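Local coordinates for NADH:ubiquinone oxidoreductase, Na translocating, C subunit (Parabacteroides distasonis, PDB 3LWX), which is the C subunit of a sodium-translocating membrane complex and carries an FMN-binding domain, at residues P83-L89 against G100-S106; K108-A114 against F138-F144; F149-V154 against V180-F185. All coordinates share one frame. Where two conformers were deposited one is given. Residue numbers count along the deposited sequence, not the author numbering.

How the contacts relate
All three contacts lie in one compact chain and follow one another in series along it. Contact 1 pairs strands 82-92 and 97-104 inside the six-stranded antiparallel sheet. Contact 2, its centre about 9 Å from that of contact 1, joins the edge strand 111-118, one of the sheet's two outermost strands, to the loop before strand 144-145; Ser-103 O to Tyr-112 N at 2.8 Å stitches the two contacts together. Contact 3, with its centre about 11 Å from that of contact 2 and 14 Å from that of contact 1, sets residues 149-154 against helix 174-196. Leu-184 on that helix reaches both Leu-89 and Phe-138, so sheet, loop and helix share one hydrophobic core, largely within the FMN-binding domain.

Contact 1. Residues P83-L89 against G100-S106; sequences PKYIMAL and GYISVDS
Leu-89 (m, t) lays its CD2 4.0 Å from Ile-102 CG2 across an antiparallel beta hairpin, strands 82-92 and 97-104, inside the six-stranded sheet. The short segments run at 155°, their axes 4.5 Å apart at closest approach. Tyr-85/Val-104, Met-87/Ile-102 and Leu-89/Gly-100 are hydrogen-bonded pairs: Tyr-85 N to Val-104 O is 3.0 Å, Val-104 N to Tyr-85 O 2.9 Å, Met-87 N to Ile-102 O 2.9 Å, Ile-102 N to Met-87 O 3.0 Å, Leu-89 N to Gly-100 O 2.9 Å and Gly-100 N to Leu-89 O 3.2 Å. Ile-86/Ser-103 and Ala-88/Tyr-101 are non-hydrogen-bonded pairs. On the face of Leu-89 and Ile-102, selenomethionine Met-87 (m, t, m) puts CE 3.8 Å from Val-104 CG1, and helix 174-196 covers Met-87 and Leu-89. Helix 4-23 packs on the other face, against Ile-86 and Tyr-101 (m), whose CE1 lies 3.8 Å from Ala-88 CB. Beyond the pairing, Lys-84 (m, m, t, t) forms a salt bridge, NZ 2.8 Å from Asp-105 OD1.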
loop_
_atom_site.group_PDB
_atom_site.type_symbol
_atom_site.label_atom_id
_atom_site.label_comp_id
_atom_site.label_asym_id
_atom_site.label_seq_id
_atom_site.Cartn_x
_atom_site.Cartn_y
_atom_site.Cartn_z
ATOM N N PRO A 83 12.266 10.763 4.943
ATOM C CA PRO A 83 11.000 10.435 4.331
ATOM C C PRO A 83 10.777 8.930 4.134
ATOM O O PRO A 83 11.710 8.165 3.859
ATOM C CB PRO A 83 11.098 11.132 2.970
ATOM C CG PRO A 83 12.573 11.119 2.656
ATOM C CD PRO A 83 13.224 11.341 3.978
ATOM N N LYS A 84 9.525 8.535 4.331
ATOM C CA LYS A 84 9.017 7.238 3.885
ATOM C C LYS A 84 7.915 7.568 2.884
ATOM O O LYS A 84 7.068 8.421 3.168
ATOM C CB LYS A 84 8.441 6.380 5.014
ATOM C CG LYS A 84 9.382 6.143 6.177
ATOM C CD LYS A 84 10.609 5.341 5.795
ATOM C CE LYS A 84 11.446 5.015 7.025
ATOM N NZ LYS A 84 12.725 4.361 6.666
ATOM N N TYR A 85 7.912 6.893 1.739
ATOM C CA TYR A 85 6.929 7.147 0.695
ATOM C C TYR A 85 5.900 6.025 0.702
ATOM O O TYR A 85 6.250 4.866 0.482
ATOM C CB TYR A 85 7.603 7.251 -0.670
ATOM C CG TYR A 85 8.661 8.330 -0.726
ATOM C CD1 TYR A 85 8.333 9.645 -1.046
ATOM C CD2 TYR A 85 9.989 8.041 -0.458
ATOM C CE1 TYR A 85 9.300 10.630 -1.089
ATOM C CE2 TYR A 85 10.976 9.029 -0.514
ATOM C CZ TYR A 85 10.612 10.322 -0.823
ATOM O OH TYR A 85 11.584 11.303 -0.896
ATOM N N ILE A 86 4.645 6.391 0.936
ATOM C CA ILE A 86 3.542 5.445 1.050
ATOM C C ILE A 86 2.696 5.542 -0.217
ATOM O O ILE A 86 2.283 6.641 -0.631
ATOM C CB ILE A 86 2.655 5.756 2.263
ATOM C CG1 ILE A 86 3.469 5.841 3.550
ATOM C CG2 ILE A 86 1.538 4.710 2.415
ATOM C CD1 ILE A 86 2.746 6.514 4.700
HETATM N N MSE A 87 2.456 4.391 -0.848
HETATM C CA MSE A 87 1.760 4.252 -2.108
HETATM C C MSE A 87 0.538 3.370 -1.924
HETATM O O MSE A 87 0.522 2.484 -1.072
HETATM C CB MSE A 87 2.720 3.652 -3.137
HETATM C CG MSE A 87 3.867 4.581 -3.463
HETATM SE SE MSE A 87 5.253 3.859 -4.538
HETATM C CE MSE A 87 6.127 2.802 -3.184
ATOM N N ALA A 88 -0.489 3.663 -2.710
ATOM C CA ALA A 88 -1.780 2.994 -2.618
ATOM C C ALA A 88 -1.910 1.880 -3.650
ATOM O O ALA A 88 -1.601 2.066 -4.834
ATOM C CB ALA A 88 -2.904 4.001 -2.773
ATOM N N LEU A 89 -2.420 0.747 -3.200
ATOM C CA LEU A 89 -2.615 -0.443 -3.989
ATOM C C LEU A 89 -4.094 -0.736 -4.206
ATOM O O LEU A 89 -4.939 -0.473 -3.343
ATOM C CB LEU A 89 -2.028 -1.646 -3.261
ATOM C CG LEU A 89 -0.587 -1.482 -2.772
ATOM C CD1 LEU A 89 -0.193 -2.701 -1.957
ATOM C CD2 LEU A 89 0.367 -1.249 -3.928
ATOM N N GLY A 100 -4.667 -1.861 -0.462
ATOM C CA GLY A 100 -3.645 -1.816 0.545
ATOM C C GLY A 100 -2.752 -0.613 0.371
ATOM O O GLY A 100 -3.023 0.269 -0.454
ATOM N N TYR A 101 -1.701 -0.591 1.167
ATOM C CA TYR A 101 -0.688 0.460 1.124
ATOM C C TYR A 101 0.672 -0.179 1.331
ATOM O O TYR A 101 0.798 -1.148 2.089
ATOM C CB TYR A 101 -0.929 1.526 2.217
ATOM C CG TYR A 101 -2.252 2.199 2.019
ATOM C CD1 TYR A 101 -2.378 3.293 1.173
ATOM C CD2 TYR A 101 -3.405 1.678 2.598
ATOM C CE1 TYR A 101 -3.622 3.858 0.923
ATOM C CE2 TYR A 101 -4.650 2.248 2.365
ATOM C CZ TYR A 101 -4.757 3.327 1.504
ATOM O OH TYR A 101 -5.976 3.892 1.225
ATOM N N ILE A 102 1.685 0.375 0.687
ATOM C CA ILE A 102 3.039 -0.099 0.884
ATOM C C ILE A 102 3.956 1.114 0.957
ATOM O O ILE A 102 3.780 2.075 0.203
ATOM C CB ILE A 102 3.431 -1.122 -0.201
ATOM C CG1 ILE A 102 4.728 -1.852 0.144
ATOM C CG2 ILE A 102 3.527 -0.465 -1.549
ATOM C CD1 ILE A 102 4.937 -3.056 -0.742
ATOM N N SER A 103 4.890 1.076 1.901
ATOM C CA SER A 103 5.804 2.189 2.077
ATOM C C SER A 103 7.221 1.754 1.744
ATOM O O SER A 103 7.603 0.596 1.959
ATOM C CB SER A 103 5.751 2.751 3.508
ATOM O OG SER A 103 6.282 1.844 4.449
ATOM N N VAL A 104 8.003 2.707 1.247
ATOM C CA VAL A 104 9.407 2.501 0.990
ATOM C C VAL A 104 10.250 3.537 1.735
ATOM O O VAL A 104 9.791 4.635 2.076
ATOM C CB VAL A 104 9.756 2.525 -0.527
ATOM C CG1 VAL A 104 9.107 1.345 -1.254
ATOM C CG2 VAL A 104 9.355 3.841 -1.195
ATOM N N ASP A 105 11.489 3.135 1.971
ATOM C CA ASP A 105 12.509 3.967 2.568
ATOM C C ASP A 105 12.883 5.124 1.637
ATOM O O ASP A 105 12.405 5.235 0.508
ATOM C CB ASP A 105 13.743 3.125 2.855
ATOM C CG ASP A 105 13.542 2.106 3.970
ATOM O OD1 ASP A 105 12.661 2.292 4.836
ATOM O OD2 ASP A 105 14.309 1.121 3.991
ATOM N N SER A 106 13.784 5.979 2.107
ATOM C CA SER A 106 14.162 7.166 1.343
ATOM C C SER A 106 14.847 6.838 0.020
ATOM O O SER A 106 14.888 7.684 -0.873
ATOM C CB SER A 106 15.040 8.081 2.189
ATOM O OG SER A 106 16.282 7.465 2.466
HETATM O O HOH W 1 13.767 6.532 4.950
HETATM O O HOH W 2 14.075 10.421 -0.806
HETATM O O HOH W 3 -5.445 1.542 -1.470
#

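Contact 2. Residues K108-A114 against F138-F144; sequences KNTIYGA and FKGKKIF
The edge strand 111-118 of the antiparallel sheet meets a beta-turn loop here, residues 138-144, which follows helix 132-135. A type II turn from Phe-138 to Lys-141 opens the segment 138-144, closed by Lys-141 N to Phe-138 O at 3.0 Å; Gly-140, at phi/psi 88/-12, takes the left-handed third position of the turn, where a CB would be jammed against the preceding carbonyl oxygen. Two nearly linear hydrogen bonds tie the turn to Ile-111: Ile-111 N to Lys-141 O at 2.8 Å and Gly-140 N to Ile-111 O at 2.9 Å. Farther along, Thr-110 and Lys-142 form a single bridge, their CA atoms 4.5 Å apart, and Ile-143 N reaches Asn-109 O at 3.2 Å. The t rotamer of Asn-109 brings its amide to the loop backbone, with OD1 accepting from Phe-144 N at 2.8 Å and ND2 bonding weakly to Phe-144 O at 3.4 Å. Ile-111 (m, t) points into the interface, its CG2 4.1 Å from Phe-138 CB and its CD1 4.3 Å from Ile-143 CG1. Phe-138 also meets Phe-116 and Leu-184, extending this apolar patch toward helix 174-196. Beside it the strand is irregular: Tyr-112 and Gly-113 both face Ser-103 of strand 97-104, the arrangement that defines a classic beta bulge.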
loop_
_atom_site.group_PDB
_atom_site.type_symbol
_atom_site.label_atom_id
_atom_site.label_comp_id
_atom_site.label_asym_id
_atom_site.label_seq_id
_atom_site.Cartn_x
_atom_site.Cartn_y
_atom_site.Cartn_z
ATOM N N LYS A 108 13.597 4.990 -2.137
ATOM C CA LYS A 108 12.515 4.781 -3.103
ATOM C C LYS A 108 12.603 3.377 -3.721
ATOM O O LYS A 108 12.276 3.179 -4.888
ATOM C CB LYS A 108 12.445 5.911 -4.145
ATOM C CG LYS A 108 12.065 7.236 -3.486
ATOM C CD LYS A 108 11.683 8.325 -4.470
ATOM C CE LYS A 108 12.804 8.763 -5.374
ATOM N NZ LYS A 108 12.338 9.820 -6.316
ATOM N N ASN A 109 12.954 2.397 -2.887
ATOM C CA ASN A 109 13.163 1.034 -3.364
ATOM C C ASN A 109 12.893 -0.029 -2.299
ATOM O O ASN A 109 12.156 -0.990 -2.545
ATOM C CB ASN A 109 14.601 0.880 -3.904
ATOM C CG ASN A 109 14.803 -0.421 -4.673
ATOM O OD1 ASN A 109 13.843 -1.049 -5.098
ATOM N ND2 ASN A 109 16.057 -0.830 -4.854
ATOM N N THR A 110 13.503 0.146 -1.129
ATOM C CA THR A 110 13.415 -0.824 -0.061
ATOM C C THR A 110 12.117 -0.644 0.704
ATOM O O THR A 110 11.820 0.431 1.205
ATOM C CB THR A 110 14.594 -0.693 0.901
ATOM O OG1 THR A 110 15.822 -0.766 0.177
ATOM C CG2 THR A 110 14.556 -1.787 1.948
ATOM N N ILE A 111 11.339 -1.710 0.827
ATOM C CA ILE A 111 10.063 -1.650 1.509
ATOM C C ILE A 111 10.251 -1.525 3.013
ATOM O O ILE A 111 11.020 -2.260 3.638
ATOM C CB ILE A 111 9.192 -2.872 1.138
ATOM C CG1 ILE A 111 8.819 -2.790 -0.350
ATOM C CG2 ILE A 111 7.917 -2.956 1.998
ATOM C CD1 ILE A 111 8.455 -4.133 -1.004
ATOM N N TYR A 112 9.514 -0.584 3.600
ATOM C CA TYR A 112 9.531 -0.296 5.032
ATOM C C TYR A 112 8.358 -0.993 5.761
ATOM O O TYR A 112 8.509 -1.461 6.905
ATOM C CB TYR A 112 9.499 1.224 5.239
ATOM C CG TYR A 112 9.519 1.678 6.669
ATOM C CD1 TYR A 112 10.589 1.407 7.500
ATOM C CD2 TYR A 112 8.462 2.401 7.184
ATOM C CE1 TYR A 112 10.599 1.845 8.832
ATOM C CE2 TYR A 112 8.463 2.868 8.505
ATOM C CZ TYR A 112 9.533 2.582 9.334
ATOM O OH TYR A 112 9.553 3.026 10.641
ATOM N N GLY A 113 7.208 -1.093 5.110
ATOM C CA GLY A 113 6.053 -1.777 5.690
ATOM C C GLY A 113 4.966 -1.912 4.654
ATOM O O GLY A 113 5.065 -1.375 3.556
ATOM N N ALA A 114 3.888 -2.599 5.028
ATOM C CA ALA A 114 2.800 -2.897 4.117
ATOM C C ALA A 114 1.539 -3.222 4.900
ATOM O O ALA A 114 1.613 -3.679 6.046
ATOM C CB ALA A 114 3.177 -4.087 3.240
ATOM N N PHE A 138 7.262 -8.505 3.617
ATOM C CA PHE A 138 7.666 -7.533 2.608
ATOM C C PHE A 138 8.765 -6.590 3.085
ATOM O O PHE A 138 9.481 -6.012 2.279
ATOM C CB PHE A 138 6.447 -6.739 2.116
ATOM C CG PHE A 138 5.502 -7.558 1.270
ATOM C CD1 PHE A 138 5.675 -7.648 -0.090
ATOM C CD2 PHE A 138 4.469 -8.260 1.846
ATOM C CE1 PHE A 138 4.841 -8.401 -0.870
ATOM C CE2 PHE A 138 3.632 -9.013 1.076
ATOM C CZ PHE A 138 3.798 -9.072 -0.294
ATOM N N LYS A 139 8.907 -6.428 4.392
ATOM C CA LYS A 139 9.895 -5.509 4.932
ATOM C C LYS A 139 11.290 -5.893 4.471
ATOM O O LYS A 139 11.692 -7.042 4.605
ATOM C CB LYS A 139 9.823 -5.513 6.459
ATOM C CG LYS A 139 8.484 -5.027 7.008
ATOM C CD LYS A 139 8.400 -5.168 8.515
ATOM C CE LYS A 139 7.109 -4.603 9.048
ATOM N NZ LYS A 139 7.109 -4.575 10.561
ATOM N N GLY A 140 12.017 -4.926 3.930
ATOM C CA GLY A 140 13.378 -5.157 3.476
ATOM C C GLY A 140 13.501 -5.634 2.045
ATOM O O GLY A 140 14.593 -5.672 1.505
ATOM N N LYS A 141 12.386 -6.031 1.429
ATOM C CA LYS A 141 12.408 -6.447 0.032
ATOM C C LYS A 141 12.471 -5.200 -0.855
ATOM O O LYS A 141 12.064 -4.119 -0.440
ATOM C CB LYS A 141 11.182 -7.301 -0.303
ATOM C CG LYS A 141 10.968 -8.522 0.585
ATOM C CD LYS A 141 12.117 -9.514 0.546
ATOM C CE LYS A 141 11.778 -10.793 1.355
ATOM N NZ LYS A 141 11.711 -10.600 2.834
ATOM N N LYS A 142 12.993 -5.368 -2.064
ATOM C CA LYS A 142 13.193 -4.275 -2.996
ATOM C C LYS A 142 12.304 -4.421 -4.220
ATOM O O LYS A 142 12.124 -5.511 -4.755
ATOM C CB LYS A 142 14.669 -4.169 -3.404
ATOM C CG LYS A 142 15.553 -3.633 -2.286
ATOM C CD LYS A 142 17.008 -3.545 -2.692
ATOM C CE LYS A 142 17.852 -2.842 -1.632
ATOM N NZ LYS A 142 19.283 -2.751 -2.021
ATOM N N ILE A 143 11.783 -3.287 -4.679
ATOM C CA ILE A 143 10.917 -3.187 -5.852
ATOM C C ILE A 143 11.694 -3.231 -7.163
ATOM O O ILE A 143 11.186 -3.696 -8.194
ATOM C CB ILE A 143 10.092 -1.865 -5.771
ATOM C CG1 ILE A 143 9.105 -1.955 -4.608
ATOM C CG2 ILE A 143 9.363 -1.571 -7.079
ATOM C CD1 ILE A 143 8.419 -0.640 -4.246
ATOM N N PHE A 144 12.911 -2.699 -7.131
ATOM C CA PHE A 144 13.788 -2.617 -8.276
ATOM C C PHE A 144 15.013 -3.489 -8.047
ATOM O O PHE A 144 15.588 -3.483 -6.952
ATOM C CB PHE A 144 14.279 -1.178 -8.503
ATOM C CG PHE A 144 13.200 -0.195 -8.845
ATOM C CD1 PHE A 144 12.461 0.417 -7.847
ATOM C CD2 PHE A 144 12.945 0.162 -10.165
ATOM C CE1 PHE A 144 11.475 1.346 -8.157
ATOM C CE2 PHE A 144 11.965 1.098 -10.480
ATOM C CZ PHE A 144 11.223 1.685 -9.472
#

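Contact 3. Residues F149-V154 against V180-F185; sequences FKSVAV and VDEMLF
Helix 174-196 packs here against an irregular connection, residues 149-154, that leads into the short parallel strand pair 153-155 and 166-168. Phe-149 and Phe-185, both with chi1 t, bring their rings together obliquely, with centroids 5.2 Å apart and planes at 43°; Phe-149 CE2 lies over one face of the Phe-185 ring, 3.5 Å from Phe-185 CE2. Next comes Ser-151, whose positive phi of 67° turns the backbone; its CB points toward the helix, and the t rotamer sets OG 3.5 Å from Leu-184 CB. A water links the two segments, lying 2.7 Å from Ser-151 OG and 2.8 Å from both Val-152 O and Asp-181 O. Leu-184 (m, t) continues inward to Ile-102 and Phe-138. About one helical turn before Leu-184, Val-180 and Asp-181 meet Val-154 (t), whose CG2 is 4.3 Å from Val-180 CG1 and 3.9 Å from Asp-181 CB. Asp-181 (chi1 t) divides its carboxylate: OD1 bonds to a bound glycerol, probably from the crystallisation liquor, while OD2 receives the strand's backbone amide in a nearly straight hydrogen bond (172°), Val-154 N to Asp-181 OD2 at 2.9 Å. A second water joins the same pair, 3.1 Å from Asp-181 OD2 and 2.9 Å from Val-154 O.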
loop_
_atom_site.group_PDB
_atom_site.type_symbol
_atom_site.label_atom_id
_atom_site.label_comp_id
_atom_site.label_asym_id
_atom_site.label_seq_id
_atom_site.Cartn_x
_atom_site.Cartn_y
_atom_site.Cartn_z
ATOM N N PHE A 149 12.603 -2.287 -12.680
ATOM C CA PHE A 149 11.351 -2.505 -11.957
ATOM C C PHE A 149 10.908 -3.958 -12.063
ATOM O O PHE A 149 10.716 -4.471 -13.174
ATOM C CB PHE A 149 10.249 -1.620 -12.515
ATOM C CG PHE A 149 8.912 -1.861 -11.878
ATOM C CD1 PHE A 149 8.660 -1.448 -10.590
ATOM C CD2 PHE A 149 7.898 -2.491 -12.575
ATOM C CE1 PHE A 149 7.415 -1.669 -10.004
ATOM C CE2 PHE A 149 6.663 -2.708 -12.001
ATOM C CZ PHE A 149 6.420 -2.311 -10.723
ATOM N N LYS A 150 10.750 -4.628 -10.923
ATOM C CA LYS A 150 10.244 -5.998 -10.912
ATOM C C LYS A 150 9.057 -6.209 -9.990
ATOM O O LYS A 150 8.262 -7.117 -10.207
ATOM C CB LYS A 150 11.328 -7.015 -10.527
ATOM C CG LYS A 150 12.465 -7.109 -11.564
ATOM C CD LYS A 150 13.131 -8.481 -11.592
ATOM C CE LYS A 150 14.322 -8.520 -12.542
ATOM N NZ LYS A 150 14.858 -9.904 -12.706
ATOM N N SER A 151 8.943 -5.393 -8.942
ATOM C CA SER A 151 7.986 -5.651 -7.864
ATOM C C SER A 151 8.426 -6.930 -7.104
ATOM O O SER A 151 9.443 -7.558 -7.428
ATOM C CB SER A 151 6.529 -5.695 -8.334
ATOM O OG SER A 151 5.630 -5.658 -7.220
ATOM N N VAL A 152 7.643 -7.290 -6.099
ATOM C CA VAL A 152 7.930 -8.425 -5.229
ATOM C C VAL A 152 6.957 -9.548 -5.555
ATOM O O VAL A 152 5.743 -9.352 -5.563
ATOM C CB VAL A 152 7.842 -8.012 -3.736
ATOM C CG1 VAL A 152 8.064 -9.235 -2.822
ATOM C CG2 VAL A 152 8.838 -6.911 -3.443
ATOM N N ALA A 153 7.507 -10.727 -5.845
ATOM C CA ALA A 153 6.681 -11.893 -6.165
ATOM C C ALA A 153 6.073 -12.515 -4.922
ATOM O O ALA A 153 6.648 -12.444 -3.841
ATOM C CB ALA A 153 7.509 -12.945 -6.906
ATOM N N VAL A 154 4.917 -13.147 -5.099
ATOM C CA VAL A 154 4.282 -13.925 -4.041
ATOM C C VAL A 154 4.291 -15.372 -4.539
ATOM O O VAL A 154 3.676 -15.674 -5.555
ATOM C CB VAL A 154 2.876 -13.423 -3.704
ATOM C CG1 VAL A 154 2.286 -14.235 -2.538
ATOM C CG2 VAL A 154 2.893 -11.939 -3.369
ATOM N N VAL A 180 -2.563 -10.546 -4.968
ATOM C CA VAL A 180 -1.660 -9.597 -4.303
ATOM C C VAL A 180 -0.431 -9.331 -5.169
ATOM O O VAL A 180 -0.019 -8.186 -5.347
ATOM C CB VAL A 180 -1.249 -10.065 -2.889
ATOM C CG1 VAL A 180 -0.189 -9.141 -2.306
ATOM C CG2 VAL A 180 -2.475 -10.110 -1.964
ATOM N N ASP A 181 0.172 -10.393 -5.707
ATOM C CA ASP A 181 1.335 -10.250 -6.582
ATOM C C ASP A 181 0.997 -9.305 -7.754
ATOM O O ASP A 181 1.733 -8.343 -8.069
ATOM C CB ASP A 181 1.729 -11.650 -7.067
ATOM C CG ASP A 181 3.058 -11.704 -7.818
ATOM O OD1 ASP A 181 3.448 -10.736 -8.477
ATOM O OD2 ASP A 181 3.727 -12.739 -7.710
ATOM N N GLU A 182 -0.121 -9.571 -8.411
ATOM C CA GLU A 182 -0.555 -8.767 -9.544
ATOM C C GLU A 182 -0.894 -7.342 -9.121
ATOM O O GLU A 182 -0.560 -6.390 -9.821
ATOM C CB GLU A 182 -1.731 -9.471 -10.194
ATOM C CG GLU A 182 -1.300 -10.775 -10.860
ATOM C CD GLU A 182 -2.411 -11.739 -11.188
ATOM O OE1 GLU A 182 -3.588 -11.415 -10.972
ATOM O OE2 GLU A 182 -2.090 -12.843 -11.645
HETATM N N MSE A 183 -1.565 -7.199 -7.980
HETATM C CA MSE A 183 -1.910 -5.887 -7.441
HETATM C C MSE A 183 -0.666 -5.048 -7.209
HETATM O O MSE A 183 -0.638 -3.859 -7.540
HETATM C CB MSE A 183 -2.681 -6.033 -6.121
HETATM C CG MSE A 183 -2.827 -4.730 -5.357
HETATM SE SE MSE A 183 -4.147 -4.791 -3.971
HETATM C CE MSE A 183 -3.293 -6.025 -2.797
ATOM N N LEU A 184 0.358 -5.643 -6.613
ATOM C CA LEU A 184 1.594 -4.922 -6.368
ATOM C C LEU A 184 2.223 -4.473 -7.684
ATOM O O LEU A 184 2.595 -3.307 -7.841
ATOM C CB LEU A 184 2.566 -5.807 -5.575
ATOM C CG LEU A 184 2.266 -5.984 -4.098
ATOM C CD1 LEU A 184 2.964 -7.217 -3.547
ATOM C CD2 LEU A 184 2.656 -4.720 -3.340
ATOM N N PHE A 185 2.363 -5.397 -8.618
ATOM C CA PHE A 185 3.002 -5.033 -9.877
ATOM C C PHE A 185 2.226 -3.956 -10.616
ATOM O O PHE A 185 2.784 -2.958 -11.072
ATOM C CB PHE A 185 3.181 -6.279 -10.756
ATOM C CG PHE A 185 3.861 -5.996 -12.064
ATOM C CD1 PHE A 185 3.121 -5.626 -13.176
ATOM C CD2 PHE A 185 5.242 -6.087 -12.190
ATOM C CE1 PHE A 185 3.741 -5.351 -14.382
ATOM C CE2 PHE A 185 5.869 -5.812 -13.387
ATOM C CZ PHE A 185 5.123 -5.449 -14.484
HETATM O O HOH W 4 4.463 -8.024 -7.620
HETATM O O HOH W 5 1.771 -15.090 -7.662
#